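Local coordinates for protein sortase B (Streptococcus pyogenes, PDB 3PSQ) that is a class B sortase involved in pilus assembly and probably works as a cysteine transpeptidase that joins proteins through an acyl-thioester intermediate, at residues S34-W39 against P50-E55; E55-Y60 against L77-K82; A137-D142 against Q168-Y173; Y89-A94 against F184-T189. All blocks are in the same frame, centred on the assembly; numbering follows the deposited sequence. Where two conformers were deposited one is given.

Contact 1: residues S34-W39 against P50-E55. With ZN (zinc ion), chain P.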
# COMPACT_ATOMS: atom_id res chain seq x y z
N SER A 34 17.62 -1.99 9.34
CA SER A 34 17.81 -1.26 8.09
C SER A 34 16.74 -1.56 7.01
O SER A 34 16.63 -0.80 6.03
CB SER A 34 19.21 -1.51 7.54
OG SER A 34 19.35 -2.88 7.17
N ASP A 35 15.95 -2.63 7.19
CA ASP A 35 14.76 -2.84 6.33
C ASP A 35 13.65 -1.78 6.52
O ASP A 35 12.84 -1.56 5.63
CB ASP A 35 14.13 -4.21 6.59
CG ASP A 35 14.92 -5.36 5.99
OD1 ASP A 35 16.01 -5.15 5.44
OD2 ASP A 35 14.42 -6.51 6.06
N VAL A 36 13.58 -1.16 7.71
CA VAL A 36 12.61 -0.10 7.98
C VAL A 36 12.89 1.10 7.04
O VAL A 36 14.02 1.56 6.96
CB VAL A 36 12.61 0.33 9.48
CG1 VAL A 36 11.66 1.51 9.72
CG2 VAL A 36 12.21 -0.89 10.42
N MET A 37 11.88 1.59 6.32
CA MET A 37 12.17 2.63 5.31
C MET A 37 11.08 3.69 5.11
O MET A 37 11.26 4.59 4.31
CB MET A 37 12.57 2.01 3.93
CG MET A 37 11.74 0.83 3.51
SD MET A 37 10.00 1.15 3.22
CE MET A 37 10.05 2.45 1.93
N ALA A 38 9.96 3.57 5.79
CA ALA A 38 8.93 4.60 5.69
C ALA A 38 7.92 4.53 6.85
O ALA A 38 7.87 3.57 7.59
CB ALA A 38 8.20 4.52 4.36
N TRP A 39 7.09 5.58 6.97
CA TRP A 39 5.98 5.57 7.89
C TRP A 39 4.75 5.86 7.07
O TRP A 39 4.77 6.75 6.21
CB TRP A 39 6.15 6.63 8.99
CG TRP A 39 5.20 6.43 10.16
CD1 TRP A 39 3.89 6.82 10.23
CD2 TRP A 39 5.49 5.79 11.41
NE1 TRP A 39 3.35 6.44 11.45
CE2 TRP A 39 4.32 5.82 12.19
CE3 TRP A 39 6.64 5.19 11.95
CZ2 TRP A 39 4.26 5.27 13.46
CZ3 TRP A 39 6.57 4.63 13.20
CH2 TRP A 39 5.39 4.68 13.95
N PRO A 50 5.07 2.06 10.93
CA PRO A 50 6.33 1.95 10.23
C PRO A 50 6.21 0.88 9.13
O PRO A 50 5.42 -0.06 9.26
CB PRO A 50 7.30 1.50 11.33
CG PRO A 50 6.38 0.68 12.33
CD PRO A 50 5.08 1.41 12.28
N ILE A 51 6.97 1.06 8.04
CA ILE A 51 6.90 0.17 6.85
C ILE A 51 8.28 -0.38 6.62
O ILE A 51 9.26 0.34 6.71
CB ILE A 51 6.46 0.92 5.56
CG1 ILE A 51 5.08 1.60 5.74
CG2 ILE A 51 6.43 -0.01 4.35
CD1 ILE A 51 3.87 0.67 6.05
N VAL A 52 8.36 -1.67 6.32
CA VAL A 52 9.63 -2.27 5.96
C VAL A 52 9.65 -2.62 4.50
O VAL A 52 8.59 -2.74 3.86
CB VAL A 52 9.94 -3.56 6.77
CG1 VAL A 52 10.23 -3.22 8.22
CG2 VAL A 52 8.79 -4.57 6.61
N GLN A 53 10.86 -2.82 3.98
CA GLN A 53 11.00 -3.52 2.72
C GLN A 53 11.91 -4.71 2.92
O GLN A 53 13.04 -4.56 3.42
CB GLN A 53 11.60 -2.62 1.64
CG GLN A 53 11.82 -3.38 0.31
CD GLN A 53 12.45 -2.49 -0.74
OE1 GLN A 53 13.61 -2.10 -0.61
NE2 GLN A 53 11.69 -2.17 -1.78
N GLY A 54 11.44 -5.89 2.52
CA GLY A 54 12.29 -7.08 2.61
C GLY A 54 13.10 -7.34 1.36
O GLY A 54 12.92 -6.62 0.35
N GLU A 55 13.95 -8.37 1.40
CA GLU A 55 14.77 -8.77 0.23
C GLU A 55 13.93 -9.56 -0.75
O GLU A 55 14.34 -9.76 -1.90
CB GLU A 55 16.00 -9.56 0.65
CG GLU A 55 16.99 -8.75 1.56
CD GLU A 55 16.54 -8.69 3.03
OE1 GLU A 55 16.72 -9.69 3.73
OE2 GLU A 55 16.04 -7.62 3.49
ZN ZN P . 15.43 -8.13 5.42
O HOH W 1 16.88 -8.18 6.86

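Contact 2: residues E55-Y60 against L77-K82. With ZN (zinc ion), chain P.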
# COMPACT_ATOMS: atom_id res chain seq x y z
N GLU A 55 13.95 -8.37 1.40
CA GLU A 55 14.77 -8.77 0.23
C GLU A 55 13.93 -9.56 -0.75
O GLU A 55 14.34 -9.76 -1.90
CB GLU A 55 16.00 -9.56 0.65
CG GLU A 55 16.99 -8.75 1.56
CD GLU A 55 16.54 -8.69 3.03
OE1 GLU A 55 16.72 -9.69 3.73
OE2 GLU A 55 16.04 -7.62 3.49
N ASN A 56 12.75 -9.99 -0.28
CA ASN A 56 11.74 -10.66 -1.09
C ASN A 56 10.39 -10.37 -0.44
O ASN A 56 10.35 -9.73 0.60
CB ASN A 56 12.01 -12.19 -1.13
CG ASN A 56 12.01 -12.83 0.27
OD1 ASN A 56 10.99 -12.87 0.93
ND2 ASN A 56 13.17 -13.31 0.72
N ASN A 57 9.30 -10.86 -1.03
CA ASN A 57 7.97 -10.56 -0.53
C ASN A 57 7.38 -11.60 0.42
O ASN A 57 6.20 -11.56 0.74
CB ASN A 57 7.00 -10.32 -1.68
CG ASN A 57 7.30 -9.03 -2.44
OD1 ASN A 57 7.94 -8.11 -1.92
ND2 ASN A 57 6.82 -8.96 -3.68
N LEU A 58 8.21 -12.53 0.88
CA LEU A 58 7.73 -13.54 1.84
C LEU A 58 8.35 -13.30 3.23
O LEU A 58 7.76 -13.68 4.22
CB LEU A 58 8.06 -14.97 1.34
CG LEU A 58 7.46 -15.42 -0.03
CD1 LEU A 58 7.98 -16.76 -0.50
CD2 LEU A 58 6.00 -15.52 -0.01
N GLU A 59 9.49 -12.61 3.27
CA GLU A 59 10.26 -12.35 4.47
C GLU A 59 9.49 -11.87 5.73
O GLU A 59 9.83 -12.27 6.87
CB GLU A 59 11.43 -11.39 4.16
CG GLU A 59 12.22 -10.88 5.42
CD GLU A 59 13.31 -9.90 5.04
OE1 GLU A 59 13.33 -9.48 3.87
OE2 GLU A 59 14.15 -9.53 5.89
N TYR A 60 8.49 -11.04 5.52
CA TYR A 60 7.74 -10.45 6.62
C TYR A 60 6.40 -11.12 6.93
O TYR A 60 5.59 -10.55 7.64
CB TYR A 60 7.60 -8.89 6.46
CG TYR A 60 8.91 -8.23 6.85
CD1 TYR A 60 9.20 -7.97 8.16
CD2 TYR A 60 9.91 -8.00 5.90
CE1 TYR A 60 10.43 -7.46 8.53
CE2 TYR A 60 11.14 -7.47 6.26
CZ TYR A 60 11.39 -7.21 7.58
OH TYR A 60 12.61 -6.69 8.00
N LEU A 77 6.72 -2.75 1.82
CA LEU A 77 6.84 -2.28 0.46
C LEU A 77 7.38 -3.41 -0.40
O LEU A 77 8.37 -4.06 -0.04
CB LEU A 77 7.81 -1.09 0.38
CG LEU A 77 8.07 -0.51 -1.02
CD1 LEU A 77 6.79 0.08 -1.61
CD2 LEU A 77 9.14 0.55 -1.04
N ASP A 78 6.78 -3.62 -1.56
CA ASP A 78 7.28 -4.62 -2.50
C ASP A 78 8.82 -4.54 -2.66
O ASP A 78 9.35 -3.44 -2.87
CB ASP A 78 6.56 -4.46 -3.85
CG ASP A 78 6.91 -5.58 -4.82
OD1 ASP A 78 8.04 -5.63 -5.32
OD2 ASP A 78 6.06 -6.42 -5.08
N TYR A 79 9.51 -5.70 -2.59
CA TYR A 79 10.94 -5.74 -2.72
C TYR A 79 11.50 -5.15 -4.02
O TYR A 79 12.69 -4.81 -4.07
CB TYR A 79 11.52 -7.15 -2.52
CG TYR A 79 11.55 -8.03 -3.77
CD1 TYR A 79 12.73 -8.16 -4.55
CD2 TYR A 79 10.40 -8.70 -4.18
CE1 TYR A 79 12.74 -8.97 -5.68
CE2 TYR A 79 10.41 -9.51 -5.30
CZ TYR A 79 11.57 -9.64 -6.05
OH TYR A 79 11.50 -10.44 -7.16
N ARG A 80 10.66 -5.02 -5.04
CA ARG A 80 11.14 -4.54 -6.35
C ARG A 80 11.02 -3.02 -6.48
O ARG A 80 11.40 -2.49 -7.48
CB ARG A 80 10.35 -5.18 -7.49
CG ARG A 80 10.63 -6.66 -7.69
CD ARG A 80 9.49 -7.34 -8.43
NE ARG A 80 8.24 -7.38 -7.68
CZ ARG A 80 7.22 -8.19 -7.97
NH1 ARG A 80 7.29 -9.04 -9.00
NH2 ARG A 80 6.09 -8.16 -7.23
N ASN A 81 10.49 -2.33 -5.47
CA ASN A 81 10.26 -0.91 -5.56
C ASN A 81 11.43 -0.12 -5.04
O ASN A 81 12.18 -0.60 -4.19
CB ASN A 81 9.01 -0.52 -4.76
CG ASN A 81 7.74 -0.66 -5.55
OD1 ASN A 81 6.77 -1.30 -5.10
ND2 ASN A 81 7.70 -0.03 -6.72
N LYS A 82 11.58 1.11 -5.52
CA LYS A 82 12.52 2.09 -4.92
C LYS A 82 11.94 2.61 -3.61
O LYS A 82 10.76 2.96 -3.58
CB LYS A 82 12.73 3.29 -5.84
CG LYS A 82 13.63 3.02 -7.03
CD LYS A 82 13.55 4.18 -8.01
CE LYS A 82 14.41 3.91 -9.24
NZ LYS A 82 15.82 3.79 -8.78
ZN ZN P . 15.43 -8.13 5.42
O HOH W 1 16.88 -8.18 6.86
O HOH W 2 9.48 -6.57 0.47

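Contact 3: residues A137-D142 against Q168-Y173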
# COMPACT_ATOMS: atom_id res chain seq x y z
N ALA A 137 -9.25 5.08 -6.08
CA ALA A 137 -9.97 3.82 -6.30
C ALA A 137 -9.87 2.84 -5.14
O ALA A 137 -8.84 2.75 -4.48
CB ALA A 137 -9.50 3.14 -7.59
N CYS A 138 -10.97 2.11 -4.92
CA CYS A 138 -10.97 0.92 -4.09
C CYS A 138 -11.30 -0.26 -4.99
O CYS A 138 -12.35 -0.28 -5.62
CB CYS A 138 -12.06 1.04 -3.04
SG CYS A 138 -12.05 -0.30 -1.84
N ILE A 139 -10.41 -1.24 -5.03
CA ILE A 139 -10.49 -2.34 -6.01
C ILE A 139 -10.78 -3.70 -5.37
O ILE A 139 -10.24 -4.03 -4.30
CB ILE A 139 -9.13 -2.42 -6.77
CG1 ILE A 139 -8.88 -1.12 -7.56
CG2 ILE A 139 -9.00 -3.68 -7.63
CD1 ILE A 139 -7.42 -0.79 -7.75
N GLN A 140 -11.65 -4.48 -5.99
CA GLN A 140 -11.80 -5.87 -5.59
C GLN A 140 -11.27 -6.75 -6.70
O GLN A 140 -11.73 -6.72 -7.85
CB GLN A 140 -13.22 -6.28 -5.23
CG GLN A 140 -13.37 -7.80 -5.00
CD GLN A 140 -13.10 -8.25 -3.55
OE1 GLN A 140 -11.98 -8.63 -3.18
NE2 GLN A 140 -14.15 -8.21 -2.72
N THR A 141 -10.26 -7.53 -6.35
CA THR A 141 -9.65 -8.36 -7.33
C THR A 141 -9.29 -9.64 -6.59
O THR A 141 -9.80 -9.88 -5.50
CB THR A 141 -8.44 -7.64 -7.98
OG1 THR A 141 -7.94 -8.45 -9.02
CG2 THR A 141 -7.32 -7.37 -6.99
N ASP A 142 -8.46 -10.48 -7.18
CA ASP A 142 -8.03 -11.67 -6.46
C ASP A 142 -6.51 -11.85 -6.56
O ASP A 142 -5.82 -11.05 -7.23
CB ASP A 142 -8.79 -12.90 -6.94
CG ASP A 142 -8.52 -13.21 -8.37
OD1 ASP A 142 -7.39 -12.99 -8.85
OD2 ASP A 142 -9.44 -13.72 -9.03
N GLN A 168 -12.34 -1.24 -14.08
CA GLN A 168 -13.30 -2.34 -14.23
C GLN A 168 -13.34 -3.26 -13.00
O GLN A 168 -14.21 -4.13 -12.89
CB GLN A 168 -13.00 -3.12 -15.51
CG GLN A 168 -11.96 -4.21 -15.39
CD GLN A 168 -12.54 -5.56 -15.72
OE1 GLN A 168 -12.02 -6.61 -15.31
NE2 GLN A 168 -13.65 -5.54 -16.46
N LYS A 169 -12.40 -3.07 -12.09
CA LYS A 169 -12.36 -3.87 -10.87
C LYS A 169 -12.65 -3.04 -9.63
O LYS A 169 -12.54 -3.53 -8.52
CB LYS A 169 -11.02 -4.60 -10.76
CG LYS A 169 -10.99 -5.74 -11.72
CD LYS A 169 -9.66 -6.39 -11.85
CE LYS A 169 -9.78 -7.49 -12.89
NZ LYS A 169 -8.88 -8.63 -12.55
N SER A 170 -13.02 -1.77 -9.84
CA SER A 170 -13.23 -0.86 -8.74
C SER A 170 -14.65 -0.91 -8.20
O SER A 170 -15.61 -1.01 -8.96
CB SER A 170 -12.88 0.57 -9.15
OG SER A 170 -11.48 0.72 -9.35
N VAL A 171 -14.75 -0.86 -6.88
CA VAL A 171 -16.02 -0.75 -6.18
C VAL A 171 -16.32 0.74 -5.93
O VAL A 171 -17.48 1.14 -5.91
CB VAL A 171 -15.99 -1.52 -4.82
CG1 VAL A 171 -17.26 -1.28 -4.01
CG2 VAL A 171 -15.78 -3.00 -5.05
N GLN A 172 -15.28 1.53 -5.69
CA GLN A 172 -15.37 2.99 -5.73
C GLN A 172 -14.26 3.59 -6.61
O GLN A 172 -13.15 3.06 -6.68
CB GLN A 172 -15.31 3.57 -4.32
CG GLN A 172 -16.28 2.98 -3.33
CD GLN A 172 -17.73 3.29 -3.65
OE1 GLN A 172 -18.02 4.15 -4.48
NE2 GLN A 172 -18.64 2.59 -2.98
N TYR A 173 -14.57 4.69 -7.30
CA TYR A 173 -13.62 5.34 -8.22
C TYR A 173 -13.90 6.84 -8.35
O TYR A 173 -15.06 7.28 -8.21
CB TYR A 173 -13.73 4.69 -9.59
CG TYR A 173 -12.65 5.06 -10.57
CD1 TYR A 173 -11.42 4.40 -10.57
CD2 TYR A 173 -12.85 6.05 -11.53
CE1 TYR A 173 -10.43 4.73 -11.48
CE2 TYR A 173 -11.85 6.38 -12.47
CZ TYR A 173 -10.65 5.71 -12.42
OH TYR A 173 -9.65 5.99 -13.32

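Contact 4: residues Y89-A94 against F184-T189. With ACY (acetic acid), chain H.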
# COMPACT_ATOMS: atom_id res chain seq x y z
N TYR A 89 4.68 2.97 -9.61
CA TYR A 89 3.72 2.19 -8.85
C TYR A 89 4.42 1.50 -7.69
O TYR A 89 5.23 0.57 -7.88
CB TYR A 89 3.12 1.14 -9.77
CG TYR A 89 2.05 0.29 -9.16
CD1 TYR A 89 0.76 0.75 -9.06
CD2 TYR A 89 2.31 -1.02 -8.74
CE1 TYR A 89 -0.25 -0.03 -8.52
CE2 TYR A 89 1.30 -1.83 -8.22
CZ TYR A 89 0.00 -1.32 -8.12
OH TYR A 89 -1.04 -2.08 -7.62
N SER A 90 4.13 2.00 -6.50
CA SER A 90 4.67 1.45 -5.29
C SER A 90 3.57 0.65 -4.60
O SER A 90 2.48 1.17 -4.33
CB SER A 90 5.22 2.55 -4.41
OG SER A 90 6.27 3.24 -5.08
N LEU A 91 3.86 -0.64 -4.35
CA LEU A 91 2.91 -1.56 -3.74
C LEU A 91 3.30 -1.85 -2.29
O LEU A 91 4.42 -2.36 -1.97
CB LEU A 91 2.82 -2.86 -4.54
CG LEU A 91 1.83 -3.91 -4.01
CD1 LEU A 91 0.34 -3.45 -3.94
CD2 LEU A 91 2.00 -5.18 -4.81
N ILE A 92 2.41 -1.44 -1.41
CA ILE A 92 2.53 -1.75 0.01
C ILE A 92 1.49 -2.85 0.34
O ILE A 92 0.29 -2.70 0.10
CB ILE A 92 2.32 -0.50 0.90
CG1 ILE A 92 3.41 0.54 0.58
CG2 ILE A 92 2.34 -0.91 2.39
CD1 ILE A 92 3.34 1.84 1.38
N TYR A 93 1.99 -3.96 0.84
CA TYR A 93 1.22 -5.17 0.95
C TYR A 93 1.30 -5.73 2.38
O TYR A 93 2.24 -5.41 3.15
CB TYR A 93 1.78 -6.21 -0.08
CG TYR A 93 0.89 -7.40 -0.28
CD1 TYR A 93 -0.22 -7.32 -1.11
CD2 TYR A 93 1.13 -8.59 0.41
CE1 TYR A 93 -1.09 -8.40 -1.27
CE2 TYR A 93 0.28 -9.68 0.26
CZ TYR A 93 -0.82 -9.59 -0.58
OH TYR A 93 -1.67 -10.68 -0.74
N ALA A 94 0.27 -6.50 2.76
CA ALA A 94 0.32 -7.32 3.99
C ALA A 94 -0.18 -8.70 3.67
O ALA A 94 -1.17 -8.84 2.95
CB ALA A 94 -0.51 -6.68 5.16
N PHE A 184 2.04 6.39 -8.53
CA PHE A 184 0.93 5.75 -7.83
C PHE A 184 1.40 4.97 -6.62
O PHE A 184 2.55 4.58 -6.54
CB PHE A 184 0.17 4.87 -8.81
CG PHE A 184 -0.36 5.63 -10.00
CD1 PHE A 184 -1.61 6.24 -9.95
CD2 PHE A 184 0.41 5.78 -11.16
CE1 PHE A 184 -2.09 6.96 -11.03
CE2 PHE A 184 -0.08 6.49 -12.26
CZ PHE A 184 -1.34 7.08 -12.18
N VAL A 185 0.52 4.81 -5.64
CA VAL A 185 0.82 4.02 -4.44
C VAL A 185 -0.42 3.23 -4.09
O VAL A 185 -1.54 3.78 -4.03
CB VAL A 185 1.28 4.84 -3.21
CG1 VAL A 185 1.63 3.89 -2.08
CG2 VAL A 185 2.49 5.64 -3.50
N ALA A 186 -0.21 1.93 -3.92
CA ALA A 186 -1.28 1.00 -3.65
C ALA A 186 -1.03 0.36 -2.28
O ALA A 186 0.12 0.09 -1.91
CB ALA A 186 -1.32 -0.05 -4.75
N LEU A 187 -2.09 0.19 -1.52
CA LEU A 187 -2.07 -0.54 -0.27
C LEU A 187 -3.04 -1.71 -0.45
O LEU A 187 -4.17 -1.54 -0.90
CB LEU A 187 -2.57 0.32 0.90
CG LEU A 187 -2.25 1.80 0.97
CD1 LEU A 187 -3.18 2.47 2.04
CD2 LEU A 187 -0.77 1.99 1.29
N SER A 188 -2.60 -2.90 -0.04
CA SER A 188 -3.32 -4.11 -0.36
C SER A 188 -3.16 -5.24 0.68
O SER A 188 -2.10 -5.39 1.33
CB SER A 188 -2.84 -4.62 -1.73
OG SER A 188 -3.66 -5.66 -2.21
N THR A 189 -4.20 -6.06 0.79
CA THR A 189 -4.11 -7.30 1.50
C THR A 189 -5.21 -8.24 1.00
O THR A 189 -5.83 -7.98 -0.03
CB THR A 189 -4.10 -7.10 3.05
OG1 THR A 189 -3.82 -8.35 3.68
CG2 THR A 189 -5.41 -6.52 3.55
C ACY H . -1.56 -13.19 1.37
O ACY H . -0.90 -12.77 0.37
OXT ACY H . -1.09 -13.99 2.21
CH3 ACY H . -2.95 -12.65 1.62
O HOH W 3 5.04 5.18 -6.47

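Contact 1: residues S34-W39 against P50-E55
W39 and P50 form the tightly packed end of this contact. The two side chains lie side by side and point the same way. P50 CD sits over the six-membered ring of W39, 3.9 Å from its centroid and 21° off the ring normal, a CH-pi contact. P50 N lies over the same face, toward the rim, 3.6 Å from CE3. V36 CG2 meets V52 CG1 at 3.8 Å on the face that W39 and P50 share. Helix 22-32 packs against V36, W39 and P50, and W39 NE1 is hydrogen-bonded to D48 OD1.

Between these pairs the register slips by one residue. M37 N gives I51 O a nearly straight bond of 2.9 Å, while A38 N reaches the same oxygen in a weak bond. I51 N returns a bond to A38 O.

The other end opens to solvent at E55, while D35 stays buried. There the contact passes through a zinc ion instead of apolar packing. D35 OD2 binds zinc at 2.0 Å and E55 OE2 at 2.1 Å, with the two carboxylate planes 53° apart. A water and E59 complete the site, and D35 OD2 is also hydrogen-bonded to Y60. The cation probably offsets the repulsion between D35 OD1 and E55 OE2, which are 3.1 Å apart. Q53 N bonds to D35 O just inside this site. The whole is an antiparallel beta hairpin of the sortase fold with a classic beta bulge, M37 and A38 facing I51, and a zinc site at its open end.

Contact 2: residues E55-Y60 against L77-K82
N56 and Y79 bring two segments that are largely loop to a CA-CA distance of 5.2 Å, and D78 to N81 form a type I beta turn. The side chain of N57 makes the main link. Its OD1 accepts Y79 N at 3.0 Å, in the carbonyl plane and on a lone pair, with a nearly straight N-H...O angle of 171°. Its ND2 donates to D78 OD2 at 3.0 Å. That bond is more bent and comes from above the carboxylate plane. N57 CG stands at the edge of the Y79 ring, in its plane, and the amide is turned 70° from the ring. E55 O lies 3.5 Å from Y79 CD1.

D78 is held in turn by R80. R80 NE and NH2 grip the two carboxylate oxygens side-on, NE on OD1 at 2.9 Å and NH2 on OD2 at 2.8 Å, both within the guanidinium plane. R80 N also bonds to D78 OD1, an Asx turn.

On the other loop, N56 OD1 accepts from L58 N and E59 N, an Asx motif. This turn leads to E59, whose OE2 joins E55 on the zinc ion and also takes a hydrogen bond from K63.

Each D78 oxygen therefore takes two donors, which should favour its charged form. The salt bridge fixes the acceptor that meets the N57 amide. N57 O accepts a bond from H95, the predicted proton donor/acceptor, so this polar network borders the probable active site.

Contact 3: residues A137-D142 against Q168-Y173
The Y173 ring meets A137 CB obliquely, with CD1 at 3.8 Å. The Y173 side chain also touches L163 and I166 of helix 159-167. A137 CB touches S170 OG as well, at 3.6 Å. That hydroxyl, which lies near I139 CG1 too, is hydrogen-bonded to I166 O.

The backbones pair antiparallel, with a classic beta bulge where V171 and Q172 both face C138. V171 N bonds to C138 O at 2.8 Å, and Q172 N adds a weak bond to the same oxygen. C138 N donates to Q172 O. Past the bulge, Q140 N donates to K169 O at 2.8 Å.

K169 lies across the strand. Its CB rests on I139 CG2 at 3.8 Å, and its chain runs on until NZ is 3.7 Å from T141 OG1. T141 OG1 is hydrogen-bonded to D145, which also forms a long, weak ion pair with K169 NZ.

The short strand 170-173 thus lines one side of strand 130-142. Strand 197-205 bonds to the same strand at A137, I139 and T141. Helix 159-167 packs against A137, I139 and Y173, while F109 and R110 touch C138.

Contact 4: residues Y89-A94 against F184-T189
T189 OG1 donates to A94 O at 2.8 Å, from above the carbonyl plane. With OG1 anti to the backbone N (chi1 -172°), the hydroxyl reaches this oxygen. The main-chain bonds follow in parallel register: S90 N to F184 O, A186 N to S90 O, I92 N to A186 O, S188 N to I92 O and A94 N to S188 O. The A186 N bond to S90 O is 2.8 Å and nearly straight at 169°. At the start of the pair a water accepts from S90 OG and donates to F184 O.

The side chains pack on two faces. On one, A186 CB lies beside the Y89 ring, 3.5 Å from OH, and 3.9 Å from L91 CD1. Y89 OH is itself hydrogen-bonded to L148 O. S188 CB meets Y93 CD1 at 3.8 Å, and S188 OG is held by I199 O. On the other face, I92 and L187 lie side by side, pointing the same way, with I92 CB 4.0 Å from L187 CD2. F121 and I123 of strand 120-125 touch side chains on this face.

Y93 OH bonds to an acetic acid, probably from the crystallisation liquor. Its ring meets H95 edge-to-face. The backbone bonds, with T189 OG1 on A94 O, tie the two strands at the end that leads directly to H95 and C190, the predicted catalytic residues.

Contacts 1 and 4 are buried strand pairs, the first an antiparallel hairpin with a bulge, the second a regular parallel pair near the centre of the chain. Contact 3 is a bulged antiparallel pair too, but only partly buried. Contact 2 joins loops and relies on one side-chain amide, which bonds a carboxylate and a backbone N-H. Contacts 1 and 2 share E55 and the zinc ion. Contacts 1 and 4 touch where I51 CD1 packs 4.3 Å from I92 CG2. Contact 2 also meets contact 4, with D78 N 2.7 Å from L91 O. Contacts 1, 3 and 4 reach the same sheet. Contacts 1 and 3 lie on opposite sides of the chain's centre, with centres about 27 Å apart.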